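Local coordinates for protein ecto-NAD+ glycohydrolase (CD38 molecule) (Bos taurus, PDB 3GC6) that is a CD38-type ectoenzyme of the ADP-ribosyl cyclase family, combining a mainly helical part with a part built on a four-stranded parallel sheet, at residues A[61-66]-A[146-151]; A[10-15]-A[138-143]; A[14-19]-A[119-124]; A[156-161]-A[189-194]. The protein carries 1 engineered substitution. One frame throughout, in Å; residues are numbered along the deposited sequence. Where two conformers were deposited one is given.

How the contacts relate
Contacts 1, 2 and 3 cluster in the mainly helical part of the molecule, whereas contact 4 lies farther along the fold, beside the parallel sheet. Contacts 1 and 4 both use helix 145-159, one near its start and the other at its end. Contact 2 is a surface contact carried by a histidine-carboxylate pair; contact 3, partly buried, shares Ala14 and Gly15 with it and relies on hydroxyls, backbone bonds and water. Contact 1, partly buried, is joined to contact 2 by the Cys61-Cys141 disulfide and rests on small apolar groups. In contact 4, also partly buried, one arginine gathers main-chain carbonyls. Contacts 2 and 4 have centres about 29 Å apart.

Contact 1: A[61-66]-A[146-151]; sequences CKATKE and LSVFWE
In this part of the ADP-ribosyl cyclase fold, the loop that follows helix 44-55 runs along the flank of helix 145-159, and the helix offers it Val148 and Glu151, three residues apart and so on the same face. Val148 points at the loop and forks against it. Its CG1, anti to the backbone N (chi1 170°), presses on the main chain, 3.6 Å from Thr64 C, while CG2 turns to the methyl of Ala63 and lies 3.9 Å from Ala63 CB. A branched, stiff valine suits this place because it reaches two successive loop residues at once, and the small alanine leaves room for CG2. The nearest CA atoms are those of Lys65 and Val148, 6.2 Å apart. Thr64, whose CB points away, meets the valine through its main chain.

One turn on, Lys65 and Glu151 cross at about a right angle. The glutamate is extended beyond CG and lays its OE2 against the aliphatic middle of the lysine rather than its tip. A bend at chi3 (-73°) carries NZ on to its salt-bridge partner Glu155, a further turn along the helix. Any attraction between Lys65 NZ and Glu151 OE2, 4.7 Å apart, would therefore be only long-range; the carboxylate oxygen OE2 instead touches Lys65 CG at 3.2 Å.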
loop_
_atom_site.group_PDB
_atom_site.type_symbol
_atom_site.label_atom_id
_atom_site.label_comp_id
_atom_site.label_asym_id
_atom_site.label_seq_id
_atom_site.Cartn_x
_atom_site.Cartn_y
_atom_site.Cartn_z
ATOM N N CYS A 61 -25.225 -8.674 -20.204
ATOM C CA CYS A 61 -25.085 -8.157 -21.577
ATOM C C CYS A 61 -25.465 -6.692 -21.712
ATOM O O CYS A 61 -25.661 -6.206 -22.821
ATOM C CB CYS A 61 -25.871 -9.035 -22.562
ATOM S SG CYS A 61 -24.920 -10.533 -22.950
ATOM N N LYS A 62 -25.550 -5.976 -20.590
ATOM C CA LYS A 62 -25.788 -4.543 -20.665
ATOM C C LYS A 62 -24.702 -3.727 -20.002
ATOM O O LYS A 62 -24.966 -2.636 -19.501
ATOM C CB LYS A 62 -27.139 -4.176 -20.080
ATOM C CG LYS A 62 -28.280 -4.587 -20.949
ATOM C CD LYS A 62 -29.581 -3.962 -20.416
ATOM C CE LYS A 62 -30.791 -4.394 -21.231
ATOM N NZ LYS A 62 -30.607 -4.052 -22.658
ATOM N N ALA A 63 -23.472 -4.230 -20.001
ATOM C CA ALA A 63 -22.381 -3.460 -19.421
ATOM C C ALA A 63 -22.183 -2.160 -20.187
ATOM O O ALA A 63 -22.247 -2.141 -21.419
ATOM C CB ALA A 63 -21.068 -4.258 -19.434
ATOM N N THR A 64 -21.938 -1.085 -19.453
ATOM C CA THR A 64 -21.506 0.175 -20.077
ATOM C C THR A 64 -20.175 0.670 -19.478
ATOM O O THR A 64 -19.806 0.299 -18.375
ATOM C CB THR A 64 -22.562 1.282 -19.883
ATOM O OG1 THR A 64 -22.660 1.548 -18.481
ATOM C CG2 THR A 64 -23.947 0.849 -20.429
ATOM N N LYS A 65 -19.444 1.509 -20.225
ATOM C CA LYS A 65 -18.214 2.106 -19.707
ATOM C C LYS A 65 -18.439 2.787 -18.356
ATOM O O LYS A 65 -17.603 2.681 -17.447
ATOM C CB LYS A 65 -17.687 3.123 -20.736
ATOM C CG LYS A 65 -17.307 2.435 -22.038
ATOM C CD LYS A 65 -16.381 3.289 -22.862
ATOM C CE LYS A 65 -17.106 4.447 -23.466
ATOM N NZ LYS A 65 -16.412 4.910 -24.724
ATOM N N GLU A 66 -19.587 3.454 -18.228
ATOM C CA GLU A 66 -19.895 4.235 -17.025
ATOM C C GLU A 66 -20.000 3.342 -15.777
ATOM O O GLU A 66 -19.767 3.799 -14.659
ATOM C CB GLU A 66 -21.193 5.041 -17.212
ATOM C CG GLU A 66 -21.128 6.125 -18.309
ATOM C CD GLU A 66 -21.061 5.584 -19.734
ATOM O OE1 GLU A 66 -21.730 4.566 -20.053
ATOM O OE2 GLU A 66 -20.323 6.196 -20.550
ATOM N N LEU A 146 -16.665 -8.160 -18.972
ATOM C CA LEU A 146 -15.228 -8.423 -19.179
ATOM C C LEU A 146 -14.696 -7.582 -20.345
ATOM O O LEU A 146 -13.717 -6.848 -20.214
ATOM C CB LEU A 146 -14.988 -9.928 -19.375
ATOM C CG LEU A 146 -13.588 -10.355 -19.816
ATOM C CD1 LEU A 146 -12.583 -9.874 -18.830
ATOM C CD2 LEU A 146 -13.539 -11.902 -19.963
ATOM N N SER A 147 -15.378 -7.647 -21.486
ATOM C CA SER A 147 -14.968 -6.886 -22.668
ATOM C C SER A 147 -15.008 -5.378 -22.422
ATOM O O SER A 147 -14.060 -4.643 -22.780
ATOM C CB SER A 147 -15.893 -7.246 -23.856
ATOM O OG SER A 147 -15.755 -8.618 -24.182
ATOM N N VAL A 148 -16.097 -4.903 -21.802
ATOM C CA VAL A 148 -16.240 -3.479 -21.538
ATOM C C VAL A 148 -15.159 -2.966 -20.565
ATOM O O VAL A 148 -14.615 -1.865 -20.730
ATOM C CB VAL A 148 -17.675 -3.130 -21.106
ATOM C CG1 VAL A 148 -17.735 -1.704 -20.612
ATOM C CG2 VAL A 148 -18.594 -3.356 -22.305
ATOM N N PHE A 149 -14.796 -3.770 -19.571
ATOM C CA PHE A 149 -13.710 -3.390 -18.655
ATOM C C PHE A 149 -12.441 -3.086 -19.463
ATOM O O PHE A 149 -11.796 -2.037 -19.294
ATOM C CB PHE A 149 -13.413 -4.535 -17.686
ATOM C CG PHE A 149 -12.171 -4.320 -16.882
ATOM C CD1 PHE A 149 -12.193 -3.536 -15.719
ATOM C CD2 PHE A 149 -10.975 -4.884 -17.292
ATOM C CE1 PHE A 149 -10.985 -3.337 -14.949
ATOM C CE2 PHE A 149 -9.792 -4.685 -16.550
ATOM C CZ PHE A 149 -9.814 -3.924 -15.387
ATOM N N TRP A 150 -12.050 -4.016 -20.332
ATOM C CA TRP A 150 -10.765 -3.813 -21.031
ATOM C C TRP A 150 -10.878 -2.641 -22.016
ATOM O O TRP A 150 -9.890 -1.957 -22.280
ATOM C CB TRP A 150 -10.325 -5.111 -21.714
ATOM C CG TRP A 150 -9.853 -6.100 -20.708
ATOM C CD1 TRP A 150 -10.486 -7.251 -20.333
ATOM C CD2 TRP A 150 -8.642 -6.041 -19.938
ATOM N NE1 TRP A 150 -9.754 -7.915 -19.358
ATOM C CE2 TRP A 150 -8.615 -7.173 -19.095
ATOM C CE3 TRP A 150 -7.593 -5.115 -19.845
ATOM C CZ2 TRP A 150 -7.541 -7.422 -18.203
ATOM C CZ3 TRP A 150 -6.554 -5.348 -18.960
ATOM C CH2 TRP A 150 -6.524 -6.492 -18.143
ATOM N N GLU A 151 -12.072 -2.435 -22.567
ATOM C CA GLU A 151 -12.284 -1.315 -23.489
ATOM C C GLU A 151 -12.108 -0.000 -22.729
ATOM O O GLU A 151 -11.364 0.891 -23.183
ATOM C CB GLU A 151 -13.673 -1.457 -24.148
ATOM C CG GLU A 151 -14.378 -0.243 -24.678
ATOM C CD GLU A 151 -15.887 -0.560 -24.814
ATOM O OE1 GLU A 151 -16.214 -1.631 -25.382
ATOM O OE2 GLU A 151 -16.736 0.198 -24.311
#

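Contact 2: A[10-15]-A[138-143]; sequences RWHGAG and RKDCRT
Two hydrogen bonds carry this surface contact, both ending on the Asp140 carboxylate. His12 N donates to Asp140 OD2 over 2.9 Å, nearly straight at 166°, and the ring nitrogen His12 ND1 donates to Asp140 OD1 over 2.7 Å. Each oxygen uses its syn lone pair, so the short acid grips one residue at both its main chain and its ring. OD1 stays close to the imidazole plane, although the carboxylate itself is turned 37° from that plane. OD2 has a second donor in the backbone N of Asp136, which helps fix the rotation of the group; the negative charge would tend to favour a protonated histidine.

Van der Waals contacts complete the fit. Lys139 passes over one face of the His12 ring in a CH-pi contact, its CB 4.2 Å from the ring centroid, and its CD lies 3.7 Å from His12 CD2: a long methylene chain can do this while leaving its charge farther off. Separately, the edge of Trp11 meets the carboxylate, CE3 lying 3.6 Å from Asp140 CG.

The arrangement is a histidine-carboxylate hydrogen bond fastening an N-terminal segment to the disulfide-bearing loop that leads into helix 145-159.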
loop_
_atom_site.group_PDB
_atom_site.type_symbol
_atom_site.label_atom_id
_atom_site.label_comp_id
_atom_site.label_asym_id
_atom_site.label_seq_id
_atom_site.Cartn_x
_atom_site.Cartn_y
_atom_site.Cartn_z
ATOM N N ARG A 10 -26.195 -20.746 -19.803
ATOM C CA ARG A 10 -26.725 -20.340 -21.099
ATOM C C ARG A 10 -25.733 -19.635 -22.023
ATOM O O ARG A 10 -25.981 -19.521 -23.236
ATOM C CB ARG A 10 -27.959 -19.454 -20.910
ATOM C CG ARG A 10 -27.678 -18.088 -20.308
ATOM C CD ARG A 10 -28.976 -17.382 -19.919
ATOM N NE ARG A 10 -28.771 -16.054 -19.332
ATOM C CZ ARG A 10 -28.507 -15.832 -18.039
ATOM N NH1 ARG A 10 -28.398 -16.842 -17.180
ATOM N NH2 ARG A 10 -28.358 -14.596 -17.595
ATOM N N TRP A 11 -24.636 -19.134 -21.460
ATOM C CA TRP A 11 -23.693 -18.389 -22.264
ATOM C C TRP A 11 -22.696 -19.286 -22.991
ATOM O O TRP A 11 -22.484 -20.438 -22.615
ATOM C CB TRP A 11 -22.929 -17.407 -21.367
ATOM C CG TRP A 11 -23.821 -16.491 -20.587
ATOM C CD1 TRP A 11 -23.940 -16.422 -19.215
ATOM C CD2 TRP A 11 -24.704 -15.490 -21.117
ATOM N NE1 TRP A 11 -24.834 -15.427 -18.865
ATOM C CE2 TRP A 11 -25.333 -14.861 -20.014
ATOM C CE3 TRP A 11 -25.015 -15.060 -22.412
ATOM C CZ2 TRP A 11 -26.262 -13.818 -20.172
ATOM C CZ3 TRP A 11 -25.947 -14.041 -22.571
ATOM C CH2 TRP A 11 -26.557 -13.428 -21.452
ATOM N N HIS A 12 -22.048 -18.725 -24.010
ATOM C CA HIS A 12 -21.067 -19.468 -24.814
ATOM C C HIS A 12 -19.615 -19.322 -24.333
ATOM O O HIS A 12 -18.718 -20.044 -24.793
ATOM C CB HIS A 12 -21.147 -19.028 -26.277
ATOM C CG HIS A 12 -22.434 -19.399 -26.942
ATOM N ND1 HIS A 12 -23.582 -18.647 -26.818
ATOM C CD2 HIS A 12 -22.758 -20.457 -27.725
ATOM C CE1 HIS A 12 -24.561 -19.223 -27.497
ATOM N NE2 HIS A 12 -24.086 -20.323 -28.059
ATOM N N GLY A 13 -19.366 -18.390 -23.415
ATOM C CA GLY A 13 -18.018 -18.219 -22.919
ATOM C C GLY A 13 -17.768 -18.948 -21.607
ATOM O O GLY A 13 -18.694 -19.371 -20.915
ATOM N N ALA A 14 -16.503 -19.124 -21.266
ATOM C CA ALA A 14 -16.165 -19.782 -20.029
ATOM C C ALA A 14 -16.671 -18.988 -18.802
ATOM O O ALA A 14 -16.775 -17.749 -18.817
ATOM C CB ALA A 14 -14.645 -19.968 -19.943
ATOM N N GLY A 15 -17.000 -19.717 -17.750
ATOM C CA GLY A 15 -17.459 -19.103 -16.531
ATOM C C GLY A 15 -16.432 -18.273 -15.788
ATOM O O GLY A 15 -15.242 -18.297 -16.097
ATOM N N ARG A 138 -18.373 -12.521 -29.228
ATOM C CA ARG A 138 -18.839 -12.743 -30.605
ATOM C C ARG A 138 -20.202 -13.428 -30.652
ATOM O O ARG A 138 -21.065 -13.034 -31.430
ATOM C CB ARG A 138 -17.802 -13.536 -31.404
ATOM C CG ARG A 138 -18.006 -13.524 -32.933
ATOM C CD ARG A 138 -16.802 -14.157 -33.668
ATOM N NE ARG A 138 -16.962 -14.066 -35.124
ATOM C CZ ARG A 138 -16.153 -14.630 -36.022
ATOM N NH1 ARG A 138 -15.098 -15.341 -35.631
ATOM N NH2 ARG A 138 -16.399 -14.479 -37.322
ATOM N N LYS A 139 -20.390 -14.457 -29.836
ATOM C CA LYS A 139 -21.616 -15.262 -29.887
ATOM C C LYS A 139 -22.760 -14.740 -29.022
ATOM O O LYS A 139 -23.932 -15.040 -29.292
ATOM C CB LYS A 139 -21.316 -16.707 -29.465
ATOM C CG LYS A 139 -20.350 -17.468 -30.415
ATOM C CD LYS A 139 -20.260 -18.946 -30.002
ATOM C CE LYS A 139 -19.144 -19.703 -30.747
ATOM N NZ LYS A 139 -17.833 -19.519 -30.070
ATOM N N ASP A 140 -22.443 -13.979 -27.975
ATOM C CA ASP A 140 -23.505 -13.537 -27.066
ATOM C C ASP A 140 -23.743 -12.042 -27.115
ATOM O O ASP A 140 -24.808 -11.607 -27.483
ATOM C CB ASP A 140 -23.238 -13.980 -25.626
ATOM C CG ASP A 140 -23.198 -15.485 -25.473
ATOM O OD1 ASP A 140 -24.138 -16.175 -25.965
ATOM O OD2 ASP A 140 -22.208 -15.981 -24.896
ATOM N N CYS A 141 -22.745 -11.253 -26.726
ATOM C CA CYS A 141 -22.906 -9.802 -26.701
ATOM C C CYS A 141 -21.558 -9.152 -26.547
ATOM O O CYS A 141 -20.743 -9.616 -25.768
ATOM C CB CYS A 141 -23.830 -9.365 -25.550
ATOM S SG CYS A 141 -23.230 -9.803 -23.911
ATOM N N ARG A 142 -21.331 -8.075 -27.295
ATOM C CA ARG A 142 -20.120 -7.278 -27.103
ATOM C C ARG A 142 -20.120 -6.495 -25.783
ATOM O O ARG A 142 -19.049 -6.229 -25.211
ATOM C CB ARG A 142 -19.929 -6.340 -28.306
ATOM C CG ARG A 142 -19.647 -7.115 -29.561
ATOM C CD ARG A 142 -19.451 -6.225 -30.788
ATOM N NE ARG A 142 -19.440 -7.049 -31.999
ATOM C CZ ARG A 142 -18.843 -6.703 -33.137
ATOM N NH1 ARG A 142 -18.197 -5.545 -33.227
ATOM N NH2 ARG A 142 -18.874 -7.528 -34.180
ATOM N N THR A 143 -21.325 -6.156 -25.307
ATOM C CA THR A 143 -21.511 -5.288 -24.160
ATOM C C THR A 143 -21.576 -6.128 -22.881
ATOM O O THR A 143 -22.529 -6.016 -22.092
ATOM C CB THR A 143 -22.808 -4.437 -24.301
ATOM O OG1 THR A 143 -23.893 -5.289 -24.645
ATOM C CG2 THR A 143 -22.622 -3.379 -25.415
#

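Contact 3: A[14-19]-A[119-124]; sequences AGSTAD and RWCGEP
Arg119 crosses the segment 14-19, and its side chain can be traced outward. CB lies 3.6 Å from Gly15 O and also approaches the hydroxyl of Thr17. CG stays near the same glycine carbonyl, and a bend at chi2 (-62°) turns the chain along the segment. CD packs against Leu146 of helix 145-159. At the tip, NH1 comes 3.9 Å from Ala14 CB and donates to two waters: water 1, 2.9 Å from NH1, passes a bond to Ala14 O, and water 2, 3.0 Å from NH1, receives one from Ala14 N. A long, charged arginine suits this exposed position, where water completes its reach to both polar atoms of one residue.

The main chain of 119-121 is tied more directly, by one backbone bond and two hydroxyls. Thr17 N donates to Arg119 O over 3.0 Å from above the carbonyl plane, and Arg119 N donates back to Thr17 OG1 over 2.9 Å. Nearby, Cys121 N bonds to Ser16 OG, whose stronger partner is Asn130 O.

With their touching parts, 14-17 and 119-121, running 98° apart, two irregular loops cross beside the Cys121-Cys134 disulfide and the two-stranded antiparallel sheet 13-14/133-134 of the ADP-ribosyl cyclase fold.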
loop_
_atom_site.group_PDB
_atom_site.type_symbol
_atom_site.label_atom_id
_atom_site.label_comp_id
_atom_site.label_asym_id
_atom_site.label_seq_id
_atom_site.Cartn_x
_atom_site.Cartn_y
_atom_site.Cartn_z
ATOM N N ALA A 14 -16.503 -19.124 -21.266
ATOM C CA ALA A 14 -16.165 -19.782 -20.029
ATOM C C ALA A 14 -16.671 -18.988 -18.802
ATOM O O ALA A 14 -16.775 -17.749 -18.817
ATOM C CB ALA A 14 -14.645 -19.968 -19.943
ATOM N N GLY A 15 -17.000 -19.717 -17.750
ATOM C CA GLY A 15 -17.459 -19.103 -16.531
ATOM C C GLY A 15 -16.432 -18.273 -15.788
ATOM O O GLY A 15 -15.242 -18.297 -16.097
ATOM N N SER A 16 -16.920 -17.512 -14.811
ATOM C CA SER A 16 -16.046 -16.688 -13.983
ATOM C C SER A 16 -14.944 -17.499 -13.328
ATOM O O SER A 16 -15.135 -18.672 -12.945
ATOM C CB SER A 16 -16.834 -15.982 -12.876
ATOM O OG SER A 16 -17.843 -15.142 -13.410
ATOM N N THR A 17 -13.784 -16.878 -13.189
ATOM C CA THR A 17 -12.675 -17.487 -12.453
ATOM C C THR A 17 -13.128 -17.810 -11.030
ATOM O O THR A 17 -13.687 -16.958 -10.345
ATOM C CB THR A 17 -11.510 -16.517 -12.384
ATOM O OG1 THR A 17 -11.134 -16.150 -13.720
ATOM C CG2 THR A 17 -10.305 -17.198 -11.701
ATOM N N ALA A 18 -12.881 -19.042 -10.572
ATOM C CA ALA A 18 -13.256 -19.408 -9.217
ATOM C C ALA A 18 -12.494 -18.541 -8.213
ATOM O O ALA A 18 -11.316 -18.225 -8.431
ATOM C CB ALA A 18 -12.970 -20.909 -8.957
ATOM N N ASP A 19 -13.151 -18.157 -7.117
ATOM C CA ASP A 19 -12.513 -17.359 -6.056
ATOM C C ASP A 19 -11.952 -16.033 -6.547
ATOM O O ASP A 19 -10.925 -15.550 -6.066
ATOM C CB ASP A 19 -11.457 -18.188 -5.351
ATOM C CG ASP A 19 -12.116 -19.257 -4.495
ATOM O OD1 ASP A 19 -12.762 -18.882 -3.506
ATOM O OD2 ASP A 19 -12.058 -20.420 -4.856
ATOM N N ARG A 119 -11.685 -14.057 -15.654
ATOM C CA ARG A 119 -13.012 -13.989 -16.258
ATOM C C ARG A 119 -13.997 -13.621 -15.163
ATOM O O ARG A 119 -13.833 -14.024 -14.014
ATOM C CB ARG A 119 -13.388 -15.356 -16.842
ATOM C CG ARG A 119 -12.402 -15.881 -17.876
ATOM C CD ARG A 119 -12.345 -14.936 -19.053
ATOM N NE ARG A 119 -11.462 -15.381 -20.128
ATOM C CZ ARG A 119 -11.834 -16.195 -21.109
ATOM N NH1 ARG A 119 -13.077 -16.664 -21.150
ATOM N NH2 ARG A 119 -10.963 -16.538 -22.052
ATOM N N TRP A 120 -15.021 -12.846 -15.513
ATOM C CA TRP A 120 -16.061 -12.591 -14.551
ATOM C C TRP A 120 -17.332 -12.141 -15.205
ATOM O O TRP A 120 -17.332 -11.540 -16.289
ATOM C CB TRP A 120 -15.611 -11.540 -13.537
ATOM C CG TRP A 120 -15.326 -10.148 -14.150
ATOM C CD1 TRP A 120 -16.190 -9.108 -14.262
ATOM C CD2 TRP A 120 -14.083 -9.700 -14.718
ATOM N NE1 TRP A 120 -15.574 -8.011 -14.853
ATOM C CE2 TRP A 120 -14.275 -8.358 -15.143
ATOM C CE3 TRP A 120 -12.837 -10.299 -14.917
ATOM C CZ2 TRP A 120 -13.267 -7.612 -15.735
ATOM C CZ3 TRP A 120 -11.825 -9.551 -15.494
ATOM C CH2 TRP A 120 -12.046 -8.220 -15.888
ATOM N N CYS A 121 -18.418 -12.479 -14.537
ATOM C CA CYS A 121 -19.748 -11.979 -14.895
ATOM C C CYS A 121 -20.677 -12.290 -13.726
ATOM O O CYS A 121 -20.363 -13.156 -12.891
ATOM C CB CYS A 121 -20.252 -12.599 -16.213
ATOM S SG CYS A 121 -20.606 -14.419 -16.164
ATOM N N GLY A 122 -21.807 -11.589 -13.680
ATOM C CA GLY A 122 -22.812 -11.828 -12.654
ATOM C C GLY A 122 -24.108 -12.342 -13.247
ATOM O O GLY A 122 -24.175 -12.722 -14.416
ATOM N N GLU A 123 -25.157 -12.312 -12.429
ATOM C CA GLU A 123 -26.443 -12.881 -12.813
ATOM C C GLU A 123 -27.488 -12.009 -12.108
ATOM O O GLU A 123 -27.342 -11.730 -10.933
ATOM C CB GLU A 123 -26.496 -14.331 -12.316
ATOM C CG GLU A 123 -27.885 -14.970 -12.345
ATOM C CD GLU A 123 -28.316 -15.451 -13.709
ATOM O OE1 GLU A 123 -27.634 -15.194 -14.732
ATOM O OE2 GLU A 123 -29.381 -16.102 -13.762
ATOM N N PRO A 124 -28.518 -11.557 -12.824
ATOM C CA PRO A 124 -29.517 -10.702 -12.152
ATOM C C PRO A 124 -30.171 -11.461 -10.990
ATOM O O PRO A 124 -30.433 -12.655 -11.095
ATOM C CB PRO A 124 -30.521 -10.389 -13.258
ATOM C CG PRO A 124 -29.691 -10.473 -14.531
ATOM C CD PRO A 124 -28.727 -11.629 -14.276
HETATM O O HOH W 1 -15.590 -15.815 -20.078
HETATM O O HOH W 2 -14.543 -18.434 -23.080
#

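Contact 4: A[156-161]-A[189-194]; sequences RFAESA and PNLRPQ
Arg192 gathers the carbonyl groups at and just beyond the C-terminal end of helix 145-159. Its NE donates to Ala161 O over 2.7 Å and its NH2 to Ser160 O over 3.2 Å, the second bond straight at the hydrogen (173°) but reaching Ser160 O from above the carbonyl plane; both oxygens lie close to the guanidinium plane at its edge. Glu159 O sits over one face of the same group, 3.5 Å above its plane. The backbone takes part too: Arg192 N donates to Ala158 O over 3.2 Å. Arginine suits this place because its flat head serves several carbonyls together, and its positive charge would probably be favoured at a helix C-terminus.

The side chain's shape sets up this grip: CG is anti to the backbone N (chi1 -174°), and a bend at chi3 (-60°) folds the guanidinium back onto the chain end. Beside this grip, Leu191 CD2 lies 4.3 Å from both Ala158 CB and Ala161 CB. The methyl of Ala158 leaves room for the loop backbone: Asn190 O lies 3.8 Å from Ala158 CB.

Farther out, Leu191 O is held by Arg228 NH2 and Phe157 O by Gln84 NE2, while the Phe157 ring meets Phe86 on strand 85-88. The contact thus joins the end of helix 145-159, which leads to strand 164-170, with the loop between helix 182-187 and the adjacent parallel strand 196-203.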
loop_
_atom_site.group_PDB
_atom_site.type_symbol
_atom_site.label_atom_id
_atom_site.label_comp_id
_atom_site.label_asym_id
_atom_site.label_seq_id
_atom_site.Cartn_x
_atom_site.Cartn_y
_atom_site.Cartn_z
ATOM N N ARG A 156 -8.786 4.885 -21.169
ATOM C CA ARG A 156 -8.235 5.799 -20.178
ATOM C C ARG A 156 -6.701 5.743 -20.230
ATOM O O ARG A 156 -6.028 6.770 -20.147
ATOM C CB ARG A 156 -8.780 5.491 -18.797
ATOM C CG ARG A 156 -10.300 5.719 -18.691
ATOM C CD ARG A 156 -10.624 7.218 -18.715
ATOM N NE ARG A 156 -10.079 7.886 -17.534
ATOM C CZ ARG A 156 -10.764 8.076 -16.402
ATOM N NH1 ARG A 156 -12.016 7.647 -16.314
ATOM N NH2 ARG A 156 -10.194 8.680 -15.363
ATOM N N PHE A 157 -6.155 4.539 -20.455
ATOM C CA PHE A 157 -4.699 4.316 -20.576
ATOM C C PHE A 157 -4.173 5.123 -21.782
ATOM O O PHE A 157 -3.163 5.827 -21.669
ATOM C CB PHE A 157 -4.527 2.806 -20.783
ATOM C CG PHE A 157 -3.097 2.313 -20.942
ATOM C CD1 PHE A 157 -2.229 2.249 -19.846
ATOM C CD2 PHE A 157 -2.689 1.738 -22.150
ATOM C CE1 PHE A 157 -0.929 1.698 -19.990
ATOM C CE2 PHE A 157 -1.397 1.195 -22.297
ATOM C CZ PHE A 157 -0.523 1.185 -21.223
ATOM N N ALA A 158 -4.893 5.098 -22.906
ATOM C CA ALA A 158 -4.437 5.805 -24.112
ATOM C C ALA A 158 -4.570 7.318 -23.928
ATOM O O ALA A 158 -3.674 8.086 -24.331
ATOM C CB ALA A 158 -5.226 5.343 -25.346
ATOM N N GLU A 159 -5.681 7.741 -23.333
ATOM C CA GLU A 159 -5.921 9.171 -23.152
ATOM C C GLU A 159 -4.908 9.847 -22.238
ATOM O O GLU A 159 -4.663 11.061 -22.368
ATOM C CB GLU A 159 -7.318 9.427 -22.619
ATOM C CG GLU A 159 -8.389 9.142 -23.613
ATOM C CD GLU A 159 -9.797 9.066 -22.967
ATOM O OE1 GLU A 159 -9.919 9.215 -21.733
ATOM O OE2 GLU A 159 -10.762 8.830 -23.722
ATOM N N SER A 160 -4.349 9.100 -21.301
ATOM C CA SER A 160 -3.444 9.709 -20.324
ATOM C C SER A 160 -1.965 9.591 -20.717
ATOM O O SER A 160 -1.106 10.114 -20.005
ATOM C CB SER A 160 -3.666 9.059 -18.945
ATOM O OG SER A 160 -3.382 7.693 -19.011
ATOM N N ALA A 161 -1.668 8.940 -21.836
ATOM C CA ALA A 161 -0.276 8.759 -22.285
ATOM C C ALA A 161 0.444 10.087 -22.435
ATOM O O ALA A 161 -0.167 11.105 -22.813
ATOM C CB ALA A 161 -0.236 8.044 -23.625
ATOM N N PRO A 189 -6.855 5.122 -31.509
ATOM C CA PRO A 189 -7.718 6.273 -31.831
ATOM C C PRO A 189 -7.931 7.220 -30.655
ATOM O O PRO A 189 -8.407 8.343 -30.871
ATOM C CB PRO A 189 -9.061 5.610 -32.210
ATOM C CG PRO A 189 -8.629 4.262 -32.743
ATOM C CD PRO A 189 -7.504 3.833 -31.856
ATOM N N ASN A 190 -7.586 6.762 -29.447
ATOM C CA ASN A 190 -7.804 7.565 -28.251
ATOM C C ASN A 190 -6.506 8.089 -27.631
ATOM O O ASN A 190 -6.544 8.669 -26.547
ATOM C CB ASN A 190 -8.632 6.801 -27.228
ATOM C CG ASN A 190 -10.062 6.676 -27.655
ATOM O OD1 ASN A 190 -10.577 5.566 -27.892
ATOM N ND2 ASN A 190 -10.715 7.823 -27.794
ATOM N N LEU A 191 -5.398 7.901 -28.337
ATOM C CA LEU A 191 -4.105 8.416 -27.839
ATOM C C LEU A 191 -4.171 9.920 -27.632
ATOM O O LEU A 191 -4.708 10.652 -28.462
ATOM C CB LEU A 191 -2.975 8.119 -28.834
ATOM C CG LEU A 191 -2.409 6.722 -28.735
ATOM C CD1 LEU A 191 -1.493 6.477 -29.962
ATOM C CD2 LEU A 191 -1.637 6.515 -27.393
ATOM N N ARG A 192 -3.587 10.392 -26.535
ATOM C CA ARG A 192 -3.508 11.831 -26.280
ATOM C C ARG A 192 -2.812 12.505 -27.456
ATOM O O ARG A 192 -1.744 12.053 -27.898
ATOM C CB ARG A 192 -2.712 12.118 -25.001
ATOM C CG ARG A 192 -2.751 13.597 -24.639
ATOM C CD ARG A 192 -1.656 13.947 -23.635
ATOM N NE ARG A 192 -1.739 13.237 -22.371
ATOM C CZ ARG A 192 -2.365 13.719 -21.279
ATOM N NH1 ARG A 192 -3.038 14.859 -21.328
ATOM N NH2 ARG A 192 -2.358 13.027 -20.146
ATOM N N PRO A 193 -3.428 13.578 -27.987
ATOM C CA PRO A 193 -2.736 14.208 -29.121
ATOM C C PRO A 193 -1.318 14.668 -28.765
ATOM O O PRO A 193 -1.039 15.041 -27.619
ATOM C CB PRO A 193 -3.638 15.391 -29.478
ATOM C CG PRO A 193 -4.990 14.934 -29.030
ATOM C CD PRO A 193 -4.730 14.196 -27.714
ATOM N N GLN A 194 -0.451 14.670 -29.779
ATOM C CA GLN A 194 0.918 15.212 -29.673
ATOM C C GLN A 194 1.904 14.408 -28.825
ATOM O O GLN A 194 3.036 14.850 -28.611
ATOM C CB GLN A 194 0.900 16.677 -29.224
ATOM C CG GLN A 194 0.210 17.545 -30.251
ATOM C CD GLN A 194 0.200 19.026 -29.894
ATOM O OE1 GLN A 194 1.210 19.563 -29.458
ATOM N NE2 GLN A 194 -0.926 19.676 -30.086
#